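Local coordinates for protein extracellular ligand-binding receptor (Desulfohalobium retbaense DSM 5692, PDB 5ERE) that probably acts as an extracellular solute-binding sensor of the leucine-binding protein family, and here holds 2-oxo-4-methylpentanoic acid, cytosine and calcium, at residues F10-E15 against N161-D166; V131-N136 against V183-G188; R210-A215 against N225-T230. One frame throughout, in Å; residues are numbered along the deposited sequence.

The three contacts lie around one ligand pocket in the periplasmic-binding-protein part of the chain. Contact 1 spans the cleft between the two lobes, while contact 2 lies in the second lobe's sheet and contact 3 joins a loop to a strand of that sheet. Centres of contacts 1 and 2 are about 12 Å apart, and they meet where Phe14 CZ lies 3.8 Å from Met134 CE. Contacts 2 and 3, with centres about 12 Å apart, join where Ala187 CB packs 3.6 Å from Pro211 O. Contacts 1 and 3 do not touch. Phe14 and Met134 each approach 2-oxo-4-methylpentanoic acid to about 4 Å (side chain to ligand), and Arg210 of contact 3 grips its polar end.

Contact 1: residues F10-E15 against N161-D166; sequences FSSAFE and NPQQMD
The ring of Phe14 laps with its far end against the ring of Pro162, CZ lying 3.6 Å from Pro162 CG and the two side chains crossing obliquely. This is a meeting of lobes across the cleft of a type I periplasmic binding fold: loop 10-15 follows strand 3-8 of the first lobe's sheet, and loop 161-166 follows strand 154-160 of the second. Phe14 has CG anti to its carbonyl carbon (chi1 -46°), which puts CG beside the backbone N, and the ring beyond it ends at Pro162. The same ring belongs to the pocket of 2-oxo-4-methylpentanoic acid, so one aromatic group serves both the ligand and the lobe contact. Ala13 CB stands over the centre of that ring and packs 3.7 Å from Pro162 CB; the short alanine lets the loops come close, with Ala13 CB 3.4 Å from Pro162 O. The polar link is made by Gln163, whose chain bends at chi2 (79°) and brings its amide up to the backbone of Ala13. Ala13 N donates to Gln163 OE1 at 2.9 Å, nearly straight at 169°, in the carbonyl plane and on a lone pair. An alanine in place of Gln163 would probably leave the Ala13 N-H without its mate from the other loop, though the packing on Pro162 would remain. Each loop is shaped by its own polar side chain. Ser12 OG accepts from Phe14 N at 2.9 Å in an ST turn and is also bonded to Pro9 O, while Pro162, with its restricted phi, suits the helical turn after Asn161. That turn is closed by an Asx motif, in which Asn161 OD1 takes the N-H of Gln164 at 2.8 Å on an in-plane lone pair.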
loop_
_atom_site.group_PDB
_atom_site.type_symbol
_atom_site.label_atom_id
_atom_site.label_comp_id
_atom_site.label_asym_id
_atom_site.label_seq_id
_atom_site.Cartn_x
_atom_site.Cartn_y
_atom_site.Cartn_z
ATOM N N PHE A 10 -14.855 -24.188 12.278
ATOM C CA PHE A 10 -16.160 -24.684 11.878
ATOM C C PHE A 10 -17.277 -24.258 12.898
ATOM O O PHE A 10 -18.350 -23.844 12.505
ATOM C CB PHE A 10 -16.158 -26.195 11.768
ATOM C CG PHE A 10 -15.357 -26.730 10.598
ATOM C CD1 PHE A 10 -15.730 -26.442 9.287
ATOM C CD2 PHE A 10 -14.251 -27.507 10.821
ATOM C CE1 PHE A 10 -15.002 -26.925 8.208
ATOM C CE2 PHE A 10 -13.516 -28.023 9.731
ATOM C CZ PHE A 10 -13.888 -27.724 8.438
ATOM N N SER A 11 -16.972 -24.383 14.184
ATOM C CA SER A 11 -17.893 -24.078 15.284
ATOM C C SER A 11 -17.638 -22.666 15.777
ATOM O O SER A 11 -16.952 -22.458 16.772
ATOM C CB SER A 11 -17.701 -25.073 16.423
ATOM O OG SER A 11 -18.030 -26.381 16.022
ATOM N N SER A 12 -18.209 -21.708 15.059
ATOM C CA SER A 12 -17.920 -20.302 15.244
ATOM C C SER A 12 -18.781 -19.474 14.293
ATOM O O SER A 12 -19.496 -20.030 13.438
ATOM C CB SER A 12 -16.430 -20.009 15.013
ATOM O OG SER A 12 -16.159 -19.623 13.676
ATOM N N ALA A 13 -18.720 -18.149 14.463
ATOM C CA ALA A 13 -19.368 -17.203 13.540
ATOM C C ALA A 13 -18.819 -17.296 12.079
ATOM O O ALA A 13 -19.437 -16.802 11.123
ATOM C CB ALA A 13 -19.194 -15.813 14.062
ATOM N N PHE A 14 -17.642 -17.893 11.927
ATOM C CA PHE A 14 -16.972 -17.939 10.612
ATOM C C PHE A 14 -17.050 -19.329 9.981
ATOM O O PHE A 14 -16.202 -19.733 9.161
ATOM C CB PHE A 14 -15.543 -17.424 10.792
ATOM C CG PHE A 14 -15.504 -16.148 11.609
ATOM C CD1 PHE A 14 -16.053 -14.990 11.089
ATOM C CD2 PHE A 14 -14.963 -16.123 12.899
ATOM C CE1 PHE A 14 -16.061 -13.799 11.833
ATOM C CE2 PHE A 14 -14.973 -14.925 13.667
ATOM C CZ PHE A 14 -15.513 -13.772 13.124
ATOM N N GLU A 15 -18.131 -20.024 10.326
ATOM C CA GLU A 15 -18.462 -21.335 9.777
ATOM C C GLU A 15 -18.366 -21.336 8.252
ATOM O O GLU A 15 -17.767 -22.248 7.682
ATOM C CB GLU A 15 -19.872 -21.768 10.214
ATOM C CG GLU A 15 -20.227 -23.217 9.875
ATOM C CD GLU A 15 -21.543 -23.657 10.489
ATOM O OE1 GLU A 15 -22.448 -22.803 10.646
ATOM O OE2 GLU A 15 -21.663 -24.859 10.823
ATOM N N ASN A 161 -18.626 -9.513 20.159
ATOM C CA ASN A 161 -18.546 -10.947 19.985
ATOM C C ASN A 161 -19.291 -11.379 18.721
ATOM O O ASN A 161 -20.511 -11.201 18.641
ATOM C CB ASN A 161 -19.121 -11.647 21.206
ATOM C CG ASN A 161 -18.893 -13.141 21.163
ATOM O OD1 ASN A 161 -19.628 -13.874 20.510
ATOM N ND2 ASN A 161 -17.850 -13.594 21.836
ATOM N N PRO A 162 -18.573 -11.937 17.716
ATOM C CA PRO A 162 -19.273 -12.267 16.464
ATOM C C PRO A 162 -20.254 -13.440 16.591
ATOM O O PRO A 162 -21.160 -13.577 15.767
ATOM C CB PRO A 162 -18.126 -12.591 15.489
ATOM C CG PRO A 162 -17.001 -13.032 16.337
ATOM C CD PRO A 162 -17.121 -12.170 17.606
ATOM N N GLN A 163 -20.080 -14.300 17.581
ATOM C CA GLN A 163 -21.095 -15.325 17.809
ATOM C C GLN A 163 -22.371 -14.707 18.441
ATOM O O GLN A 163 -23.485 -14.991 18.013
ATOM C CB GLN A 163 -20.547 -16.442 18.705
ATOM C CG GLN A 163 -19.575 -17.426 17.995
ATOM C CD GLN A 163 -18.163 -16.865 17.851
ATOM O OE1 GLN A 163 -17.572 -16.901 16.769
ATOM N NE2 GLN A 163 -17.612 -16.354 18.951
ATOM N N GLN A 164 -22.216 -13.851 19.444
ATOM C CA GLN A 164 -23.393 -13.300 20.137
ATOM C C GLN A 164 -24.168 -12.249 19.320
ATOM O O GLN A 164 -25.388 -12.299 19.255
ATOM C CB GLN A 164 -22.973 -12.713 21.488
ATOM C CG GLN A 164 -22.785 -13.765 22.578
ATOM C CD GLN A 164 -24.074 -14.543 22.888
ATOM O OE1 GLN A 164 -25.173 -14.148 22.481
ATOM N NE2 GLN A 164 -23.937 -15.646 23.624
HETATM N N MSE A 165 -23.455 -11.318 18.690
HETATM C CA MSE A 165 -24.050 -10.263 17.838
HETATM C C MSE A 165 -24.983 -9.339 18.630
HETATM O O MSE A 165 -25.973 -8.809 18.103
HETATM C CB MSE A 165 -24.809 -10.865 16.667
HETATM C CG MSE A 165 -23.874 -11.622 15.682
HETATM SE SE MSE A 165 -22.385 -10.475 15.111
HETATM C CE MSE A 165 -23.341 -9.249 13.964
ATOM N N ASP A 166 -24.634 -9.130 19.886
ATOM C CA ASP A 166 -25.293 -8.107 20.672
ATOM C C ASP A 166 -24.561 -6.784 20.479
ATOM O O ASP A 166 -23.557 -6.549 21.137
ATOM C CB ASP A 166 -25.323 -8.487 22.141
ATOM C CG ASP A 166 -26.195 -7.548 22.950
ATOM O OD1 ASP A 166 -26.840 -6.663 22.337
ATOM O OD2 ASP A 166 -26.241 -7.697 24.185
#

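Contact 2: residues V131-N136 against V183-G188; sequences VLAMDN and VLISAG
Two neighbouring parallel strands of the second lobe's central sheet meet here, Val131, Leu132 and Ala133 pairing in turn with Val183, Leu184 and Ile185. Leu132 straddles its partners: its N donates to Val183 O at 2.9 Å and its O accepts from Ile185 N at 3.0 Å, after which Met134 N reaches Ile185 O at 3.1 Å. Val131 and Val183 stand shoulder to shoulder on one face, with their CG1 methyls 4.0 Å apart. Ala133 sets its CB 3.6 Å from Ile185 CB; the small methyl leaves room for the branched isoleucine, and helix 137-149 covers this face. On the opposite face Leu184 CD2 rests 3.9 Å from Leu132 CB, and both leucines pack on Ile193 of helix 190-199. Beyond the strands, the Met134 side chain comes to about 4 Å from the bound 2-oxo-4-methylpentanoic acid. Met134, present here as selenomethionine, holds CG between its backbone N and carbonyl carbon (chi1 58°), and the bend at chi3 (66°) brings CE 3.6 Å from Ser186 CA. Methionine's long, unbranched chain suits this reach along the departing loop. Buried Ser186 OG is satisfied by Tyr160 OH of strand 154-160. Strands sandwiched between helices, with a binding pocket beyond their carboxyl ends, are the mark of the Rossmann-like lobes of type I periplasmic binding proteins.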
loop_
_atom_site.group_PDB
_atom_site.type_symbol
_atom_site.label_atom_id
_atom_site.label_comp_id
_atom_site.label_asym_id
_atom_site.label_seq_id
_atom_site.Cartn_x
_atom_site.Cartn_y
_atom_site.Cartn_z
ATOM N N VAL A 131 -15.063 2.892 14.609
ATOM C CA VAL A 131 -14.729 1.497 14.369
ATOM C C VAL A 131 -15.566 0.582 15.260
ATOM O O VAL A 131 -15.618 0.763 16.470
ATOM C CB VAL A 131 -13.233 1.209 14.637
ATOM C CG1 VAL A 131 -12.795 -0.204 14.061
ATOM C CG2 VAL A 131 -12.393 2.296 14.057
ATOM N N LEU A 132 -16.228 -0.384 14.636
ATOM C CA LEU A 132 -16.797 -1.534 15.325
ATOM C C LEU A 132 -16.065 -2.815 14.873
ATOM O O LEU A 132 -16.154 -3.187 13.685
ATOM C CB LEU A 132 -18.292 -1.634 15.027
ATOM C CG LEU A 132 -19.113 -2.718 15.742
ATOM C CD1 LEU A 132 -18.888 -2.733 17.256
ATOM C CD2 LEU A 132 -20.583 -2.497 15.442
ATOM N N ALA A 133 -15.349 -3.471 15.798
ATOM C CA ALA A 133 -14.481 -4.604 15.439
ATOM C C ALA A 133 -14.752 -5.867 16.252
ATOM O O ALA A 133 -15.026 -5.823 17.453
ATOM C CB ALA A 133 -13.025 -4.214 15.600
HETATM N N MSE A 134 -14.648 -7.000 15.582
HETATM C CA MSE A 134 -14.761 -8.301 16.224
HETATM C C MSE A 134 -13.816 -8.359 17.391
HETATM O O MSE A 134 -12.680 -7.906 17.285
HETATM C CB MSE A 134 -14.452 -9.451 15.208
HETATM C CG MSE A 134 -13.094 -9.375 14.576
HETATM SE SE MSE A 134 -12.777 -10.901 13.253
HETATM C CE MSE A 134 -14.088 -10.437 11.891
ATOM N N ASP A 135 -14.284 -8.899 18.515
ATOM C CA ASP A 135 -13.455 -8.983 19.717
ATOM C C ASP A 135 -12.462 -10.158 19.697
ATOM O O ASP A 135 -12.640 -11.166 20.384
ATOM C CB ASP A 135 -14.349 -9.069 20.969
ATOM C CG ASP A 135 -13.544 -8.990 22.270
ATOM O OD1 ASP A 135 -12.574 -8.198 22.342
ATOM O OD2 ASP A 135 -13.876 -9.727 23.222
ATOM N N ASN A 136 -11.399 -10.002 18.917
ATOM C CA ASN A 136 -10.296 -10.937 18.928
ATOM C C ASN A 136 -9.074 -10.194 18.429
ATOM O O ASN A 136 -9.172 -9.004 18.144
ATOM C CB ASN A 136 -10.610 -12.166 18.063
ATOM C CG ASN A 136 -11.122 -11.800 16.685
ATOM O OD1 ASN A 136 -10.539 -10.970 15.990
ATOM N ND2 ASN A 136 -12.220 -12.416 16.289
ATOM N N VAL A 183 -16.067 2.085 10.200
ATOM C CA VAL A 183 -15.224 0.964 9.836
ATOM C C VAL A 183 -15.581 -0.318 10.580
ATOM O O VAL A 183 -15.440 -0.413 11.802
ATOM C CB VAL A 183 -13.755 1.303 10.102
ATOM C CG1 VAL A 183 -12.852 0.015 10.070
ATOM C CG2 VAL A 183 -13.304 2.322 9.086
ATOM N N LEU A 184 -16.005 -1.322 9.824
ATOM C CA LEU A 184 -16.342 -2.624 10.382
ATOM C C LEU A 184 -15.232 -3.661 10.216
ATOM O O LEU A 184 -14.968 -4.097 9.095
ATOM C CB LEU A 184 -17.599 -3.127 9.716
ATOM C CG LEU A 184 -18.718 -2.086 9.779
ATOM C CD1 LEU A 184 -19.861 -2.628 9.008
ATOM C CD2 LEU A 184 -19.137 -1.758 11.239
ATOM N N ILE A 185 -14.593 -4.080 11.308
ATOM C CA ILE A 185 -13.637 -5.182 11.199
ATOM C C ILE A 185 -14.453 -6.476 11.386
ATOM O O ILE A 185 -14.585 -7.034 12.470
ATOM C CB ILE A 185 -12.458 -5.073 12.197
ATOM C CG1 ILE A 185 -11.826 -3.670 12.166
ATOM C CG2 ILE A 185 -11.395 -6.106 11.856
ATOM C CD1 ILE A 185 -11.470 -3.138 10.758
ATOM N N SER A 186 -15.007 -6.913 10.263
ATOM C CA SER A 186 -16.049 -7.911 10.192
ATOM C C SER A 186 -15.893 -8.778 8.943
ATOM O O SER A 186 -15.449 -8.327 7.881
ATOM C CB SER A 186 -17.447 -7.259 10.141
ATOM O OG SER A 186 -17.609 -6.225 11.080
ATOM N N ALA A 187 -16.320 -10.020 9.067
ATOM C CA ALA A 187 -16.567 -10.845 7.902
ATOM C C ALA A 187 -18.064 -10.745 7.566
ATOM O O ALA A 187 -18.623 -9.639 7.556
ATOM C CB ALA A 187 -16.106 -12.298 8.160
ATOM N N GLY A 188 -18.724 -11.862 7.291
ATOM C CA GLY A 188 -20.087 -11.817 6.756
ATOM C C GLY A 188 -21.124 -11.185 7.695
ATOM O O GLY A 188 -22.162 -10.719 7.226
#

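Contact 3: residues R210-A215 against N225-T230; sequences RPIQRA and NGLVYT. With COI (2-oxo-4-methylpentanoic acid), chain B.
Ile212 presses its CG2 methyl over one face of the Tyr229 ring, 4.0 Å from the centroid, a CH-pi contact. Its two branches divide the work: CG1 is anti to the backbone N (chi1 -154°), and from it CD1 reaches tip to tip to Leu227 CD1 at 4.0 Å, while CG2 is left for the tyrosine. A beta-branched residue can thus touch both the tyrosine and the leucine. Gln213 meets the same ring at its edge. Its chain runs extended beyond CG and crosses Tyr229 at about a right angle, with amide and ring planes 85° apart. Tyr229 OH donates to Gln213 OE1 at 2.7 Å, in the amide plane and on a lone pair. That oxygen also accepts from Lys311 NZ of strand 304-314, so two donors hold the amide, and the nearby ammonium would probably polarise it further.

Arg210 turns the other way, into the pocket. Its chain is extended as far as CD and then bends at chi3 (46°), which turns NE aside; the guanidinium beyond meets the ligand, 2-oxo-4-methylpentanoic acid. Arg210 NH1 donates to the keto oxygen O3 of the ligand at 3.0 Å and Arg210 NH2 to its carboxylate O2 at 2.8 Å. NH2 adds a weak bond to O3. Pro211 CG lies against one face of the guanidinium, 3.7 Å above its plane. Arginine suits a 2-oxo acid because its paired N-H groups can serve both oxygens together. Ser72 OG and Ala95 N also bond the ligand, as part of the polar recognition site in the interlobe cleft of a leucine-binding-protein-like receptor.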
loop_
_atom_site.group_PDB
_atom_site.type_symbol
_atom_site.label_atom_id
_atom_site.label_comp_id
_atom_site.label_asym_id
_atom_site.label_seq_id
_atom_site.Cartn_x
_atom_site.Cartn_y
_atom_site.Cartn_z
ATOM N N ARG A 210 -10.615 -7.003 4.024
ATOM C CA ARG A 210 -10.611 -8.223 3.196
ATOM C C ARG A 210 -11.729 -9.248 3.494
ATOM O O ARG A 210 -12.412 -9.681 2.591
ATOM C CB ARG A 210 -9.209 -8.889 3.316
ATOM C CG ARG A 210 -9.113 -10.336 2.798
ATOM C CD ARG A 210 -7.705 -10.955 3.189
ATOM N NE ARG A 210 -7.438 -10.648 4.591
ATOM C CZ ARG A 210 -7.826 -11.381 5.623
ATOM N NH1 ARG A 210 -8.462 -12.514 5.439
ATOM N NH2 ARG A 210 -7.585 -10.964 6.865
ATOM N N PRO A 211 -11.925 -9.638 4.761
ATOM C CA PRO A 211 -12.937 -10.630 5.157
ATOM C C PRO A 211 -14.389 -10.295 4.812
ATOM O O PRO A 211 -15.231 -11.196 4.807
ATOM C CB PRO A 211 -12.786 -10.675 6.683
ATOM C CG PRO A 211 -11.402 -10.220 6.919
ATOM C CD PRO A 211 -11.207 -9.133 5.941
ATOM N N ILE A 212 -14.687 -9.033 4.534
ATOM C CA ILE A 212 -16.090 -8.610 4.415
ATOM C C ILE A 212 -16.745 -9.022 3.076
ATOM O O ILE A 212 -17.967 -8.982 2.936
ATOM C CB ILE A 212 -16.190 -7.077 4.628
ATOM C CG1 ILE A 212 -17.582 -6.669 5.141
ATOM C CG2 ILE A 212 -15.869 -6.332 3.365
ATOM C CD1 ILE A 212 -17.598 -5.260 5.713
ATOM N N GLN A 213 -15.958 -9.486 2.110
ATOM C CA GLN A 213 -16.535 -9.818 0.792
ATOM C C GLN A 213 -17.170 -11.210 0.808
ATOM O O GLN A 213 -16.617 -12.161 0.277
ATOM C CB GLN A 213 -15.487 -9.749 -0.337
ATOM C CG GLN A 213 -16.138 -9.909 -1.730
ATOM C CD GLN A 213 -15.151 -9.848 -2.880
ATOM O OE1 GLN A 213 -14.667 -8.775 -3.239
ATOM N NE2 GLN A 213 -14.831 -11.006 -3.460
ATOM N N ARG A 214 -18.342 -11.307 1.425
ATOM C CA ARG A 214 -19.074 -12.562 1.553
ATOM C C ARG A 214 -20.478 -12.381 0.959
ATOM O O ARG A 214 -21.005 -11.259 0.929
ATOM C CB ARG A 214 -19.152 -13.004 3.021
ATOM C CG ARG A 214 -17.864 -12.901 3.834
ATOM C CD ARG A 214 -16.769 -13.864 3.300
ATOM N NE ARG A 214 -17.258 -15.233 3.144
ATOM C CZ ARG A 214 -16.597 -16.204 2.511
ATOM N NH1 ARG A 214 -15.406 -15.965 1.967
ATOM N NH2 ARG A 214 -17.128 -17.418 2.425
ATOM N N ALA A 215 -21.086 -13.474 0.509
ATOM C CA ALA A 215 -22.347 -13.409 -0.213
ATOM C C ALA A 215 -23.445 -12.765 0.643
ATOM O O ALA A 215 -24.281 -12.029 0.150
ATOM C CB ALA A 215 -22.760 -14.798 -0.649
ATOM N N ASN A 225 -25.157 -1.343 0.365
ATOM C CA ASN A 225 -24.818 -0.725 -0.922
ATOM C C ASN A 225 -23.961 0.534 -0.737
ATOM O O ASN A 225 -24.302 1.401 0.062
ATOM C CB ASN A 225 -26.104 -0.402 -1.699
ATOM C CG ASN A 225 -25.849 0.252 -3.049
ATOM O OD1 ASN A 225 -25.475 -0.411 -4.017
ATOM N ND2 ASN A 225 -26.103 1.552 -3.129
ATOM N N GLY A 226 -22.836 0.601 -1.453
ATOM C CA GLY A 226 -21.911 1.729 -1.383
ATOM C C GLY A 226 -20.723 1.527 -0.448
ATOM O O GLY A 226 -19.786 2.312 -0.450
ATOM N N LEU A 227 -20.791 0.490 0.375
ATOM C CA LEU A 227 -19.731 0.152 1.310
ATOM C C LEU A 227 -18.398 -0.037 0.577
ATOM O O LEU A 227 -18.354 -0.746 -0.405
ATOM C CB LEU A 227 -20.096 -1.125 2.066
ATOM C CG LEU A 227 -19.139 -1.548 3.183
ATOM C CD1 LEU A 227 -19.914 -2.379 4.166
ATOM C CD2 LEU A 227 -17.927 -2.335 2.691
ATOM N N VAL A 228 -17.339 0.615 1.045
ATOM C CA VAL A 228 -16.029 0.548 0.383
ATOM C C VAL A 228 -15.114 -0.329 1.221
ATOM O O VAL A 228 -15.132 -0.233 2.425
ATOM C CB VAL A 228 -15.421 1.964 0.194
ATOM C CG1 VAL A 228 -14.007 1.912 -0.407
ATOM C CG2 VAL A 228 -16.328 2.814 -0.704
ATOM N N TYR A 229 -14.325 -1.205 0.609
ATOM C CA TYR A 229 -13.394 -2.013 1.404
ATOM C C TYR A 229 -12.113 -2.350 0.646
ATOM O O TYR A 229 -12.066 -2.300 -0.588
ATOM C CB TYR A 229 -14.072 -3.306 1.872
ATOM C CG TYR A 229 -14.549 -4.155 0.737
ATOM C CD1 TYR A 229 -15.717 -3.839 0.068
ATOM C CD2 TYR A 229 -13.819 -5.290 0.307
ATOM C CE1 TYR A 229 -16.165 -4.595 -0.988
ATOM C CE2 TYR A 229 -14.263 -6.047 -0.731
ATOM C CZ TYR A 229 -15.439 -5.703 -1.388
ATOM O OH TYR A 229 -15.893 -6.456 -2.440
ATOM N N THR A 230 -11.062 -2.653 1.400
ATOM C CA THR A 230 -9.819 -3.110 0.801
ATOM C C THR A 230 -9.878 -4.608 0.574
ATOM O O THR A 230 -10.496 -5.342 1.345
ATOM C CB THR A 230 -8.621 -2.754 1.648
ATOM O OG1 THR A 230 -8.887 -2.998 3.028
ATOM C CG2 THR A 230 -8.263 -1.314 1.451
HETATM C C1 COI B . -8.074 -13.061 9.937
HETATM O O1 COI B . -7.844 -13.383 11.133
HETATM O O2 COI B . -7.278 -12.356 9.268
HETATM C C2 COI B . -9.307 -13.594 9.289
HETATM O O3 COI B . -9.583 -13.279 8.147
HETATM C C3 COI B . -10.126 -14.548 10.125
HETATM C C4 COI B . -11.409 -14.860 9.441
HETATM C C5 COI B . -11.882 -16.200 9.962
HETATM C C6 COI B . -12.339 -13.708 9.792
#